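Local atomic coordinates of uncharacterized protein (Enterococcus faecalis, PDB entry 2QRU), a protein that is of unknown function but adopts the alpha/beta hydrolase fold and probably acts as a hydrolase. Residues A[77-82]-A[108-113]; A[114-118]-A[206-211]; A[134-140]-A[197-202]; A[213-217]-A[229-233]. The contacts are given in a common frame with arbitrary orientation. Residues are numbered along the deposited sequence.

Contact 1: A[77-82]-A[108-113]; sequences ILRTLT and YLMLQL
This is a buried, largely apolar helix-helix contact on one face of the central sheet of an alpha/beta hydrolase, joining helix 74-93 to helix 105-119, which begins directly after Ser104, within a Gly-X-Ser-X-Gly sequence consistent with a nucleophile elbow. Both segments are regular alpha-helix, with i to i+4 bonds such as Leu81 N to Ile77 O (2.9 Å) and Leu113 N to Leu109 O (2.8 Å). Their local axes approach to 10.1 Å and cross at -65°. The register is fixed by two CA-CA pairs, Leu78 with Leu109 at 7.1 Å and Thr82 with Leu113 at 6.2 Å. Leu78 and Leu109 share the m,t rotamer and meet methyl to methyl, CD2 to CD2, at 3.5 Å; the same Leu78 CD2 lies 3.6 Å from Gln112 CB. Leu81 and Leu113 are both t,p. Leu81 inserts its CD2 between successive turns, 3.8 Å from Leu109 CB and 4.1 Å from Leu113 CB, while Leu113 CD1 reaches the backbone at Thr82 CA (3.9 Å). Ile77 CG2 closes one end against Leu109 CD2 at 4.1 Å. Beneath the pair, Leu81 and Leu109 rest on Leu33 of strand 28-33, and Met110, a selenomethionine whose CA-to-CB bond points away from segment 77-82, touches Leu127 and Asn129 of strand 127-130.

Contact 2: A[114-118]-A[206-211]; sequences TKQLQ and TLKTFP
In this alpha/beta hydrolase fold, the last turns of helix 105-119 pack against the turn that follows helix 204-208 and leads toward strand 213-218. Thr114 comes first: its CG2 sits over the face of the Phe210 ring in a CH-pi contact, 3.7 Å from the centroid and 3° off the normal, and 4.0 Å from Pro211 CD. Here the CA atoms of Thr114 and Phe210 are 7.5 Å apart. Lys115, extended with chi1 to chi3 all t, brings its CB to 4.0 Å from Phe210 CZ and its NZ to 3.6 Å from Thr206 OG1. One turn on from Thr114, Gln118 (m,t) points toward the loop, with OE1 at the ring edge, 3.4 Å from Phe210 CE1. In the partner segment Thr209 has phi/psi -89/-4°, and Phe210 and Pro211 are extended. Thr209, in the p rotamer, returns its OG1 to Thr206 O (2.7 Å), and this same OG1 accepts a hydrogen bond from Gln118 NE2 at 2.9 Å.

Contact 3: A[134-140]-A[197-202]; sequences TDLEFIK and WSAYAL
Trp197 (chi1 m) is the apolar centre of this contact between two alpha/beta hydrolase loops, strand 127-130 to helix 173-181 and helix 185-189 to helix 204-208. Trp197 CZ3 lies 3.7 Å from Ile139 CG1 and 3.4 Å from Leu136 O. Leu136 CD1 meets Tyr200 CB (3.9 Å). Residues 137-140 and 198-200 are 3-10 turns. Extended Lys140 lies over the six-membered ring, CE 3.5 Å and NZ 4.5 Å (cation-pi) from its centroid; NZ also salt-bridges Glu137 OE1 (2.8 Å). Asp135 OD1 accepts from Glu137 N (2.9 Å), an Asx turn, and is hydrogen-bonded to Tyr228 OH. Water 2 links Leu136 N, Glu137 OE2 and Trp197 O (3.0, 2.8, 3.1 Å); water 3 links Glu137 OE2 and Trp197 N (2.7, 2.9 Å). Leu202 N donates to Thr134 O (2.9 Å), with Asp135 CA 4.1 Å from Ala201 CA; water 1 joins Thr134 OG1, Asp135 OD2 and Leu202 O (2.8, 2.8, 3.0 Å). Leu202 packs on helix 105-119, Thr134 on helix 227-235, Leu136 and Tyr200 on helix 74-93.

Contact 4: A[213-217]-A[229-233]; sequences CFSTA and SKKIG
Ser229 opens the helical segment with its side chain (chi1 m) directed at the strand: its OG lies 3.5 Å from Ala217 CB and, like the hydroxyl of Ser215, is hydrogen-bonded to Asn129 ND2 on the adjacent strand 127-130. The Ser229 carbonyl has two partners. Ser215 OG donates to Ser229 O at 2.7 Å, and Gly233 N donates to the same oxygen at 3.0 Å in the regular alpha-helical pattern, so a strand side chain joins a helix at a backbone acceptor already in use. Lys230 and Lys231 direct their CA-to-CB bonds away from the strand. This is the first half of a beta-alpha-beta unit, strand 213-218, helix 227-235 and strand 240-244, at one margin of the hydrolase sheet. Helix and strand run nearly antiparallel, with a signed crossing angle of -165° and an axis separation of 7.3 Å; alternate strand residues Cys213, Ser215 and Ala217 face the helix. Ile232 (m,t) follows, its CG2 3.6 Å from Cys213 SG, with Cys213 in the t rotamer, and its CB 3.8 Å from Ser215 OG. Gly233 comes last, in the closest CA pair between the segments: its CA is 4.9 Å from the CA of Ser215, and its N 3.6 Å from Ser215 CB. A CB on residue 233 would fall 3.0 Å from Ser215 CB, so the absent side chain permits the close approach.

The four contacts illustrate how one helix can tie distant parts of a fold together. Helix 105-119 supplies segments to contacts 1 and 2, whose centres are 12 Å apart; they touch where Leu111 O lies 3.3 Å from Phe210 CZ. Contact 3 joins contact 1 where Tyr108 OH meets Tyr200 O at 2.6 Å, a probable hydrogen bond. Contact 4 touches contact 1 at Leu111 CD1 and Ile232 CD1 (3.6 Å), and contact 3 at Thr134 CG2 and Ile232 CG1 (3.5 Å). Ser104, Asp221 and His249 have the geometry of a catalytic triad, so far unconfirmed; Tyr108 of contact 1 and Ala217 of contact 4 lie near it without touching.

Contact 1: A[77-82]-A[108-113]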
loop_
_atom_site.group_PDB
_atom_site.type_symbol
_atom_site.label_atom_id
_atom_site.label_comp_id
_atom_site.label_asym_id
_atom_site.label_seq_id
_atom_site.Cartn_x
_atom_site.Cartn_y
_atom_site.Cartn_z
ATOM N N ILE A 77 2.975 9.464 -9.479
ATOM C CA ILE A 77 2.545 9.038 -8.147
ATOM C C ILE A 77 3.775 8.583 -7.345
ATOM O O ILE A 77 3.949 8.971 -6.183
ATOM C CB ILE A 77 1.503 7.875 -8.195
ATOM C CG1 ILE A 77 0.193 8.351 -8.843
ATOM C CG2 ILE A 77 1.242 7.320 -6.726
ATOM C CD1 ILE A 77 -0.812 7.248 -9.102
ATOM N N LEU A 78 4.627 7.767 -7.984
ATOM C CA LEU A 78 5.824 7.211 -7.327
ATOM C C LEU A 78 6.832 8.318 -6.988
ATOM O O LEU A 78 7.316 8.364 -5.864
ATOM C CB LEU A 78 6.479 6.142 -8.233
ATOM C CG LEU A 78 5.680 4.841 -8.305
ATOM C CD1 LEU A 78 6.239 3.865 -9.356
ATOM C CD2 LEU A 78 5.544 4.203 -6.901
ATOM N N ARG A 79 7.102 9.238 -7.921
ATOM C CA ARG A 79 8.019 10.346 -7.668
ATOM C C ARG A 79 7.523 11.196 -6.477
ATOM O O ARG A 79 8.290 11.546 -5.573
ATOM C CB ARG A 79 8.099 11.238 -8.924
ATOM C CG ARG A 79 9.087 12.368 -8.885
ATOM C CD ARG A 79 9.284 12.896 -10.332
ATOM N NE ARG A 79 9.351 11.765 -11.264
ATOM C CZ ARG A 79 8.551 11.547 -12.317
ATOM N NH1 ARG A 79 7.601 12.417 -12.663
ATOM N NH2 ARG A 79 8.731 10.445 -13.054
ATOM N N THR A 80 6.237 11.533 -6.512
ATOM C CA THR A 80 5.605 12.331 -5.442
ATOM C C THR A 80 5.645 11.598 -4.091
ATOM O O THR A 80 5.825 12.218 -3.052
ATOM C CB THR A 80 4.192 12.753 -5.841
ATOM O OG1 THR A 80 4.278 13.592 -7.007
ATOM C CG2 THR A 80 3.525 13.557 -4.715
ATOM N N LEU A 81 5.520 10.267 -4.118
ATOM C CA LEU A 81 5.564 9.488 -2.876
ATOM C C LEU A 81 6.960 9.620 -2.231
ATOM O O LEU A 81 7.080 9.818 -1.020
ATOM C CB LEU A 81 5.173 8.035 -3.142
ATOM C CG LEU A 81 5.220 7.101 -1.928
ATOM C CD1 LEU A 81 4.382 7.614 -0.758
ATOM C CD2 LEU A 81 4.826 5.653 -2.344
ATOM N N THR A 82 8.011 9.581 -3.059
ATOM C CA THR A 82 9.371 9.756 -2.551
ATOM C C THR A 82 9.507 11.155 -1.943
ATOM O O THR A 82 9.929 11.292 -0.792
ATOM C CB THR A 82 10.401 9.575 -3.658
ATOM O OG1 THR A 82 10.248 8.273 -4.244
ATOM C CG2 THR A 82 11.808 9.698 -3.094
ATOM N N TYR A 108 2.603 -2.437 -3.306
ATOM C CA TYR A 108 3.401 -2.110 -4.486
ATOM C C TYR A 108 4.121 -0.764 -4.259
ATOM O O TYR A 108 5.358 -0.636 -4.505
ATOM C CB TYR A 108 2.481 -2.046 -5.699
ATOM C CG TYR A 108 3.198 -1.559 -6.944
ATOM C CD1 TYR A 108 4.093 -2.376 -7.633
ATOM C CD2 TYR A 108 2.998 -0.264 -7.426
ATOM C CE1 TYR A 108 4.779 -1.914 -8.808
ATOM C CE2 TYR A 108 3.662 0.206 -8.582
ATOM C CZ TYR A 108 4.554 -0.631 -9.276
ATOM O OH TYR A 108 5.251 -0.209 -10.413
ATOM N N LEU A 109 3.370 0.235 -3.805
ATOM C CA LEU A 109 3.919 1.559 -3.539
ATOM C C LEU A 109 5.039 1.462 -2.505
ATOM O O LEU A 109 6.117 2.020 -2.714
ATOM C CB LEU A 109 2.808 2.534 -3.103
ATOM C CG LEU A 109 1.810 2.915 -4.205
ATOM C CD1 LEU A 109 0.689 3.751 -3.531
ATOM C CD2 LEU A 109 2.473 3.645 -5.427
HETATM N N MSE A 110 4.808 0.707 -1.432
HETATM C CA MSE A 110 5.823 0.524 -0.389
HETATM C C MSE A 110 7.143 -0.048 -0.938
HETATM O O MSE A 110 8.279 0.415 -0.626
HETATM C CB MSE A 110 5.291 -0.434 0.684
HETATM C CG MSE A 110 6.421 -0.979 1.601
HETATM SE SE MSE A 110 5.560 -2.231 2.850
HETATM C CE MSE A 110 5.437 -3.751 1.603
ATOM N N LEU A 111 7.004 -1.058 -1.797
ATOM C CA LEU A 111 8.185 -1.724 -2.347
ATOM C C LEU A 111 8.941 -0.811 -3.321
ATOM O O LEU A 111 10.182 -0.727 -3.293
ATOM C CB LEU A 111 7.797 -3.056 -2.985
ATOM C CG LEU A 111 7.294 -4.078 -1.947
ATOM C CD1 LEU A 111 6.586 -5.256 -2.668
ATOM C CD2 LEU A 111 8.439 -4.584 -1.069
ATOM N N GLN A 112 8.187 -0.072 -4.153
ATOM C CA GLN A 112 8.801 0.893 -5.043
ATOM C C GLN A 112 9.481 2.002 -4.222
ATOM O O GLN A 112 10.608 2.363 -4.512
ATOM C CB GLN A 112 7.771 1.505 -6.003
ATOM C CG GLN A 112 7.278 0.517 -7.066
ATOM C CD GLN A 112 8.324 0.253 -8.159
ATOM O OE1 GLN A 112 9.318 0.964 -8.270
ATOM N NE2 GLN A 112 8.099 -0.803 -8.945
ATOM N N LEU A 113 8.814 2.487 -3.190
ATOM C CA LEU A 113 9.394 3.558 -2.340
ATOM C C LEU A 113 10.698 3.051 -1.717
ATOM O O LEU A 113 11.727 3.751 -1.700
ATOM C CB LEU A 113 8.385 3.917 -1.245
ATOM C CG LEU A 113 8.869 4.929 -0.197
ATOM C CD1 LEU A 113 9.318 6.254 -0.837
ATOM C CD2 LEU A 113 7.750 5.174 0.790
#

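Contact 2: A[114-118]-A[206-211]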
loop_
_atom_site.group_PDB
_atom_site.type_symbol
_atom_site.label_atom_id
_atom_site.label_comp_id
_atom_site.label_asym_id
_atom_site.label_seq_id
_atom_site.Cartn_x
_atom_site.Cartn_y
_atom_site.Cartn_z
ATOM N N THR A 114 10.665 1.807 -1.231
ATOM C CA THR A 114 11.851 1.224 -0.600
ATOM C C THR A 114 13.079 1.302 -1.511
ATOM O O THR A 114 14.137 1.744 -1.099
ATOM C CB THR A 114 11.582 -0.217 -0.139
ATOM O OG1 THR A 114 10.570 -0.179 0.866
ATOM C CG2 THR A 114 12.866 -0.808 0.483
ATOM N N LYS A 115 12.907 0.895 -2.761
ATOM C CA LYS A 115 14.005 0.980 -3.729
ATOM C C LYS A 115 14.557 2.414 -3.820
ATOM O O LYS A 115 15.793 2.654 -3.798
ATOM C CB LYS A 115 13.509 0.494 -5.075
ATOM C CG LYS A 115 14.594 0.587 -6.180
ATOM C CD LYS A 115 13.947 0.305 -7.528
ATOM C CE LYS A 115 14.935 0.472 -8.656
ATOM N NZ LYS A 115 16.140 -0.386 -8.465
ATOM N N GLN A 116 13.644 3.376 -3.920
ATOM C CA GLN A 116 14.057 4.788 -4.013
ATOM C C GLN A 116 14.734 5.300 -2.752
ATOM O O GLN A 116 15.726 6.048 -2.842
ATOM C CB GLN A 116 12.879 5.675 -4.386
ATOM C CG GLN A 116 12.399 5.402 -5.765
ATOM C CD GLN A 116 13.558 5.397 -6.777
ATOM O OE1 GLN A 116 14.374 6.328 -6.819
ATOM N NE2 GLN A 116 13.630 4.339 -7.591
ATOM N N LEU A 117 14.201 4.916 -1.596
ATOM C CA LEU A 117 14.780 5.278 -0.285
ATOM C C LEU A 117 16.205 4.748 -0.059
ATOM O O LEU A 117 17.048 5.451 0.521
ATOM C CB LEU A 117 13.864 4.893 0.873
ATOM C CG LEU A 117 12.509 5.606 0.925
ATOM C CD1 LEU A 117 11.752 5.193 2.193
ATOM C CD2 LEU A 117 12.662 7.137 0.862
ATOM N N GLN A 118 16.491 3.535 -0.544
ATOM C CA GLN A 118 17.872 3.032 -0.516
ATOM C C GLN A 118 18.852 4.016 -1.131
ATOM O O GLN A 118 19.978 4.153 -0.648
ATOM C CB GLN A 118 17.987 1.671 -1.223
ATOM C CG GLN A 118 17.389 0.535 -0.422
ATOM C CD GLN A 118 17.305 -0.779 -1.200
ATOM O OE1 GLN A 118 16.807 -0.818 -2.313
ATOM N NE2 GLN A 118 17.743 -1.852 -0.588
ATOM N N THR A 206 16.922 -6.716 -7.014
ATOM C CA THR A 206 16.491 -5.597 -6.176
ATOM C C THR A 206 15.876 -6.082 -4.844
ATOM O O THR A 206 16.245 -5.611 -3.758
ATOM C CB THR A 206 15.539 -4.643 -6.965
ATOM O OG1 THR A 206 16.307 -3.978 -7.985
ATOM C CG2 THR A 206 14.887 -3.566 -6.047
ATOM N N LEU A 207 14.927 -7.024 -4.919
ATOM C CA LEU A 207 14.243 -7.513 -3.719
ATOM C C LEU A 207 15.242 -8.115 -2.743
ATOM O O LEU A 207 15.075 -7.984 -1.540
ATOM C CB LEU A 207 13.191 -8.535 -4.100
ATOM C CG LEU A 207 11.974 -7.985 -4.867
ATOM C CD1 LEU A 207 11.112 -9.153 -5.316
ATOM C CD2 LEU A 207 11.104 -7.024 -4.008
ATOM N N LYS A 208 16.289 -8.761 -3.263
ATOM C CA LYS A 208 17.336 -9.377 -2.413
ATOM C C LYS A 208 18.085 -8.378 -1.531
ATOM O O LYS A 208 18.694 -8.778 -0.547
ATOM C CB LYS A 208 18.314 -10.203 -3.264
ATOM C CG LYS A 208 17.657 -11.475 -3.735
ATOM C CD LYS A 208 18.597 -12.299 -4.621
ATOM C CE LYS A 208 17.841 -13.529 -5.098
ATOM N NZ LYS A 208 18.708 -14.338 -5.984
ATOM N N THR A 209 18.053 -7.099 -1.906
ATOM C CA THR A 209 18.664 -6.020 -1.124
ATOM C C THR A 209 17.732 -5.394 -0.054
ATOM O O THR A 209 18.188 -4.525 0.726
ATOM C CB THR A 209 19.159 -4.866 -2.013
ATOM O OG1 THR A 209 18.049 -4.087 -2.472
ATOM C CG2 THR A 209 19.986 -5.385 -3.193
ATOM N N PHE A 210 16.475 -5.836 -0.013
ATOM C CA PHE A 210 15.471 -5.193 0.840
ATOM C C PHE A 210 15.568 -5.663 2.301
ATOM O O PHE A 210 16.090 -6.771 2.577
ATOM C CB PHE A 210 14.038 -5.460 0.287
ATOM C CG PHE A 210 13.609 -4.500 -0.807
ATOM C CD1 PHE A 210 14.546 -3.723 -1.502
ATOM C CD2 PHE A 210 12.257 -4.413 -1.167
ATOM C CE1 PHE A 210 14.120 -2.849 -2.544
ATOM C CE2 PHE A 210 11.834 -3.557 -2.194
ATOM C CZ PHE A 210 12.759 -2.776 -2.877
ATOM N N PRO A 211 15.043 -4.847 3.234
ATOM C CA PRO A 211 14.989 -5.236 4.641
ATOM C C PRO A 211 13.869 -6.286 4.908
ATOM O O PRO A 211 12.983 -6.457 4.066
ATOM C CB PRO A 211 14.621 -3.928 5.362
ATOM C CG PRO A 211 13.904 -3.105 4.385
ATOM C CD PRO A 211 14.432 -3.516 3.001
#

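Contact 3: A[134-140]-A[197-202]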
loop_
_atom_site.group_PDB
_atom_site.type_symbol
_atom_site.label_atom_id
_atom_site.label_comp_id
_atom_site.label_asym_id
_atom_site.label_seq_id
_atom_site.Cartn_x
_atom_site.Cartn_y
_atom_site.Cartn_z
ATOM N N THR A 134 4.857 -6.720 -7.069
ATOM C CA THR A 134 6.200 -6.215 -7.328
ATOM C C THR A 134 6.296 -5.671 -8.768
ATOM O O THR A 134 7.295 -5.059 -9.136
ATOM C CB THR A 134 7.245 -7.353 -7.173
ATOM O OG1 THR A 134 6.794 -8.491 -7.919
ATOM C CG2 THR A 134 7.431 -7.741 -5.695
ATOM N N ASP A 135 5.256 -5.915 -9.556
ATOM C CA ASP A 135 5.173 -5.421 -10.929
ATOM C C ASP A 135 3.690 -5.346 -11.299
ATOM O O ASP A 135 2.824 -5.713 -10.500
ATOM C CB ASP A 135 6.027 -6.284 -11.887
ATOM C CG ASP A 135 5.494 -7.693 -12.066
ATOM O OD1 ASP A 135 4.278 -7.845 -12.339
ATOM O OD2 ASP A 135 6.295 -8.655 -11.962
ATOM N N LEU A 136 3.415 -4.827 -12.495
ATOM C CA LEU A 136 2.042 -4.594 -12.919
ATOM C C LEU A 136 1.588 -5.609 -13.994
ATOM O O LEU A 136 0.509 -5.451 -14.593
ATOM C CB LEU A 136 1.917 -3.138 -13.419
ATOM C CG LEU A 136 2.254 -2.096 -12.328
ATOM C CD1 LEU A 136 2.288 -0.699 -12.940
ATOM C CD2 LEU A 136 1.291 -2.164 -11.160
ATOM N N GLU A 137 2.373 -6.677 -14.214
ATOM C CA GLU A 137 2.084 -7.581 -15.349
ATOM C C GLU A 137 0.708 -8.221 -15.212
ATOM O O GLU A 137 0.020 -8.459 -16.199
ATOM C CB GLU A 137 3.136 -8.683 -15.474
ATOM C CG GLU A 137 4.519 -8.144 -15.685
ATOM C CD GLU A 137 4.599 -7.293 -16.939
ATOM O OE1 GLU A 137 4.114 -7.744 -18.003
ATOM O OE2 GLU A 137 5.118 -6.171 -16.830
ATOM N N PHE A 138 0.304 -8.494 -13.970
ATOM C CA PHE A 138 -0.931 -9.236 -13.735
ATOM C C PHE A 138 -2.185 -8.481 -14.240
ATOM O O PHE A 138 -3.230 -9.094 -14.478
ATOM C CB PHE A 138 -1.049 -9.626 -12.250
ATOM C CG PHE A 138 -1.297 -8.452 -11.349
ATOM C CD1 PHE A 138 -0.232 -7.676 -10.915
ATOM C CD2 PHE A 138 -2.577 -8.123 -10.934
ATOM C CE1 PHE A 138 -0.439 -6.578 -10.128
ATOM C CE2 PHE A 138 -2.803 -7.026 -10.114
ATOM C CZ PHE A 138 -1.728 -6.243 -9.714
ATOM N N ILE A 139 -2.092 -7.164 -14.415
ATOM C CA ILE A 139 -3.273 -6.404 -14.870
ATOM C C ILE A 139 -3.542 -6.595 -16.374
ATOM O O ILE A 139 -4.571 -6.143 -16.889
ATOM C CB ILE A 139 -3.243 -4.883 -14.488
ATOM C CG1 ILE A 139 -2.353 -4.063 -15.421
ATOM C CG2 ILE A 139 -2.861 -4.707 -13.013
ATOM C CD1 ILE A 139 -2.320 -2.562 -15.088
ATOM N N LYS A 140 -2.618 -7.281 -17.052
ATOM C CA LYS A 140 -2.789 -7.623 -18.471
ATOM C C LYS A 140 -3.743 -8.802 -18.618
ATOM O O LYS A 140 -4.347 -9.002 -19.686
ATOM C CB LYS A 140 -1.445 -7.975 -19.089
ATOM C CG LYS A 140 -0.492 -6.809 -19.290
ATOM C CD LYS A 140 0.879 -7.312 -19.780
ATOM C CE LYS A 140 1.829 -6.162 -20.137
ATOM N NZ LYS A 140 3.204 -6.652 -20.431
ATOM N N TRP A 197 6.601 -2.936 -19.548
ATOM C CA TRP A 197 6.423 -2.244 -18.264
ATOM C C TRP A 197 7.557 -2.557 -17.310
ATOM O O TRP A 197 7.396 -2.517 -16.077
ATOM C CB TRP A 197 5.070 -2.600 -17.641
ATOM C CG TRP A 197 3.903 -2.292 -18.524
ATOM C CD1 TRP A 197 3.877 -1.440 -19.610
ATOM C CD2 TRP A 197 2.572 -2.785 -18.372
ATOM N NE1 TRP A 197 2.626 -1.418 -20.162
ATOM C CE2 TRP A 197 1.799 -2.222 -19.420
ATOM C CE3 TRP A 197 1.951 -3.645 -17.445
ATOM C CZ2 TRP A 197 0.438 -2.494 -19.571
ATOM C CZ3 TRP A 197 0.603 -3.931 -17.605
ATOM C CH2 TRP A 197 -0.146 -3.339 -18.651
ATOM N N SER A 198 8.720 -2.865 -17.882
ATOM C CA SER A 198 9.871 -3.251 -17.090
ATOM C C SER A 198 10.254 -2.152 -16.099
ATOM O O SER A 198 10.723 -2.459 -15.011
ATOM C CB SER A 198 11.063 -3.617 -17.991
ATOM O OG SER A 198 11.292 -2.565 -18.886
ATOM N N ALA A 199 10.049 -0.876 -16.446
ATOM C CA ALA A 199 10.428 0.206 -15.508
ATOM C C ALA A 199 9.596 0.166 -14.227
ATOM O O ALA A 199 9.993 0.724 -13.206
ATOM C CB ALA A 199 10.303 1.580 -16.155
ATOM N N TYR A 200 8.448 -0.507 -14.293
ATOM C CA TYR A 200 7.494 -0.551 -13.185
ATOM C C TYR A 200 7.640 -1.821 -12.357
ATOM O O TYR A 200 6.900 -2.011 -11.369
ATOM C CB TYR A 200 6.076 -0.460 -13.743
ATOM C CG TYR A 200 5.825 0.844 -14.460
ATOM C CD1 TYR A 200 6.191 1.018 -15.802
ATOM C CD2 TYR A 200 5.266 1.942 -13.773
ATOM C CE1 TYR A 200 5.984 2.222 -16.452
ATOM C CE2 TYR A 200 5.043 3.157 -14.428
ATOM C CZ TYR A 200 5.415 3.289 -15.766
ATOM O OH TYR A 200 5.209 4.492 -16.429
ATOM N N ALA A 201 8.588 -2.671 -12.757
ATOM C CA ALA A 201 8.816 -3.963 -12.108
ATOM C C ALA A 201 10.059 -3.969 -11.239
ATOM O O ALA A 201 11.102 -3.432 -11.642
ATOM C CB ALA A 201 8.938 -5.027 -13.159
ATOM N N LEU A 202 9.974 -4.628 -10.084
ATOM C CA LEU A 202 11.135 -4.836 -9.223
ATOM C C LEU A 202 11.724 -6.199 -9.518
ATOM O O LEU A 202 11.011 -7.212 -9.472
ATOM C CB LEU A 202 10.740 -4.726 -7.748
ATOM C CG LEU A 202 10.196 -3.339 -7.382
ATOM C CD1 LEU A 202 9.446 -3.421 -6.061
ATOM C CD2 LEU A 202 11.330 -2.323 -7.325
HETATM O O HOH W 1 8.385 -8.526 -10.177
HETATM O O HOH W 2 5.420 -4.409 -14.726
HETATM O O HOH W 3 6.426 -5.790 -19.104
#

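Contact 4: A[213-217]-A[229-233]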
loop_
_atom_site.group_PDB
_atom_site.type_symbol
_atom_site.label_atom_id
_atom_site.label_comp_id
_atom_site.label_asym_id
_atom_site.label_seq_id
_atom_site.Cartn_x
_atom_site.Cartn_y
_atom_site.Cartn_z
ATOM N N CYS A 213 10.747 -8.572 5.611
ATOM C CA CYS A 213 9.369 -8.321 5.290
ATOM C C CYS A 213 8.450 -9.428 5.852
ATOM O O CYS A 213 8.817 -10.653 5.801
ATOM C CB CYS A 213 9.254 -8.227 3.758
ATOM S SG CYS A 213 7.517 -7.982 3.230
ATOM N N PHE A 214 7.320 -9.013 6.423
ATOM C CA PHE A 214 6.215 -9.932 6.755
ATOM C C PHE A 214 5.179 -9.801 5.661
ATOM O O PHE A 214 4.639 -8.702 5.414
ATOM C CB PHE A 214 5.583 -9.575 8.092
ATOM C CG PHE A 214 4.475 -10.508 8.499
ATOM C CD1 PHE A 214 3.167 -10.354 7.977
ATOM C CD2 PHE A 214 4.756 -11.555 9.398
ATOM C CE1 PHE A 214 2.141 -11.232 8.388
ATOM C CE2 PHE A 214 3.748 -12.461 9.797
ATOM C CZ PHE A 214 2.439 -12.300 9.306
ATOM N N SER A 215 4.917 -10.909 4.963
ATOM C CA SER A 215 4.111 -10.860 3.734
ATOM C C SER A 215 2.963 -11.853 3.843
ATOM O O SER A 215 3.168 -12.979 4.280
ATOM C CB SER A 215 4.975 -11.270 2.530
ATOM O OG SER A 215 4.240 -11.220 1.304
ATOM N N THR A 216 1.760 -11.452 3.436
ATOM C CA THR A 216 0.580 -12.308 3.568
ATOM C C THR A 216 -0.434 -12.020 2.447
ATOM O O THR A 216 -0.563 -10.891 1.982
ATOM C CB THR A 216 -0.082 -12.100 4.967
ATOM O OG1 THR A 216 -1.235 -12.944 5.094
ATOM C CG2 THR A 216 -0.521 -10.618 5.164
ATOM N N ALA A 217 -1.152 -13.067 2.040
ATOM C CA ALA A 217 -2.170 -12.960 0.985
ATOM C C ALA A 217 -2.984 -14.222 1.013
ATOM O O ALA A 217 -2.535 -15.253 1.541
ATOM C CB ALA A 217 -1.530 -12.807 -0.385
ATOM N N SER A 229 2.892 -12.226 -3.247
ATOM C CA SER A 229 3.221 -12.177 -1.827
ATOM C C SER A 229 4.150 -13.314 -1.412
ATOM O O SER A 229 4.932 -13.153 -0.488
ATOM C CB SER A 229 1.941 -12.121 -0.977
ATOM O OG SER A 229 1.305 -10.862 -1.160
ATOM N N LYS A 230 4.057 -14.460 -2.078
ATOM C CA LYS A 230 5.078 -15.526 -1.831
ATOM C C LYS A 230 6.468 -15.008 -2.168
ATOM O O LYS A 230 7.396 -15.169 -1.373
ATOM C CB LYS A 230 4.842 -16.774 -2.685
ATOM C CG LYS A 230 3.597 -17.508 -2.251
ATOM C CD LYS A 230 3.341 -18.657 -3.190
ATOM C CE LYS A 230 2.113 -19.423 -2.808
ATOM N NZ LYS A 230 1.682 -20.381 -3.903
ATOM N N LYS A 231 6.622 -14.418 -3.362
ATOM C CA LYS A 231 7.912 -13.890 -3.778
ATOM C C LYS A 231 8.389 -12.840 -2.775
ATOM O O LYS A 231 9.557 -12.823 -2.370
ATOM C CB LYS A 231 7.820 -13.291 -5.199
ATOM C CG LYS A 231 9.134 -12.633 -5.640
ATOM C CD LYS A 231 9.279 -12.557 -7.154
ATOM C CE LYS A 231 8.309 -11.547 -7.727
ATOM N NZ LYS A 231 8.652 -11.385 -9.179
ATOM N N ILE A 232 7.488 -11.940 -2.389
ATOM C CA ILE A 232 7.842 -10.858 -1.480
ATOM C C ILE A 232 8.324 -11.410 -0.130
ATOM O O ILE A 232 9.310 -10.894 0.429
ATOM C CB ILE A 232 6.651 -9.855 -1.300
ATOM C CG1 ILE A 232 6.407 -9.069 -2.591
ATOM C CG2 ILE A 232 6.919 -8.874 -0.170
ATOM C CD1 ILE A 232 4.945 -8.483 -2.662
ATOM N N GLY A 233 7.681 -12.445 0.387
ATOM C CA GLY A 233 8.095 -12.967 1.691
ATOM C C GLY A 233 9.225 -13.978 1.652
ATOM O O GLY A 233 9.732 -14.399 2.698
#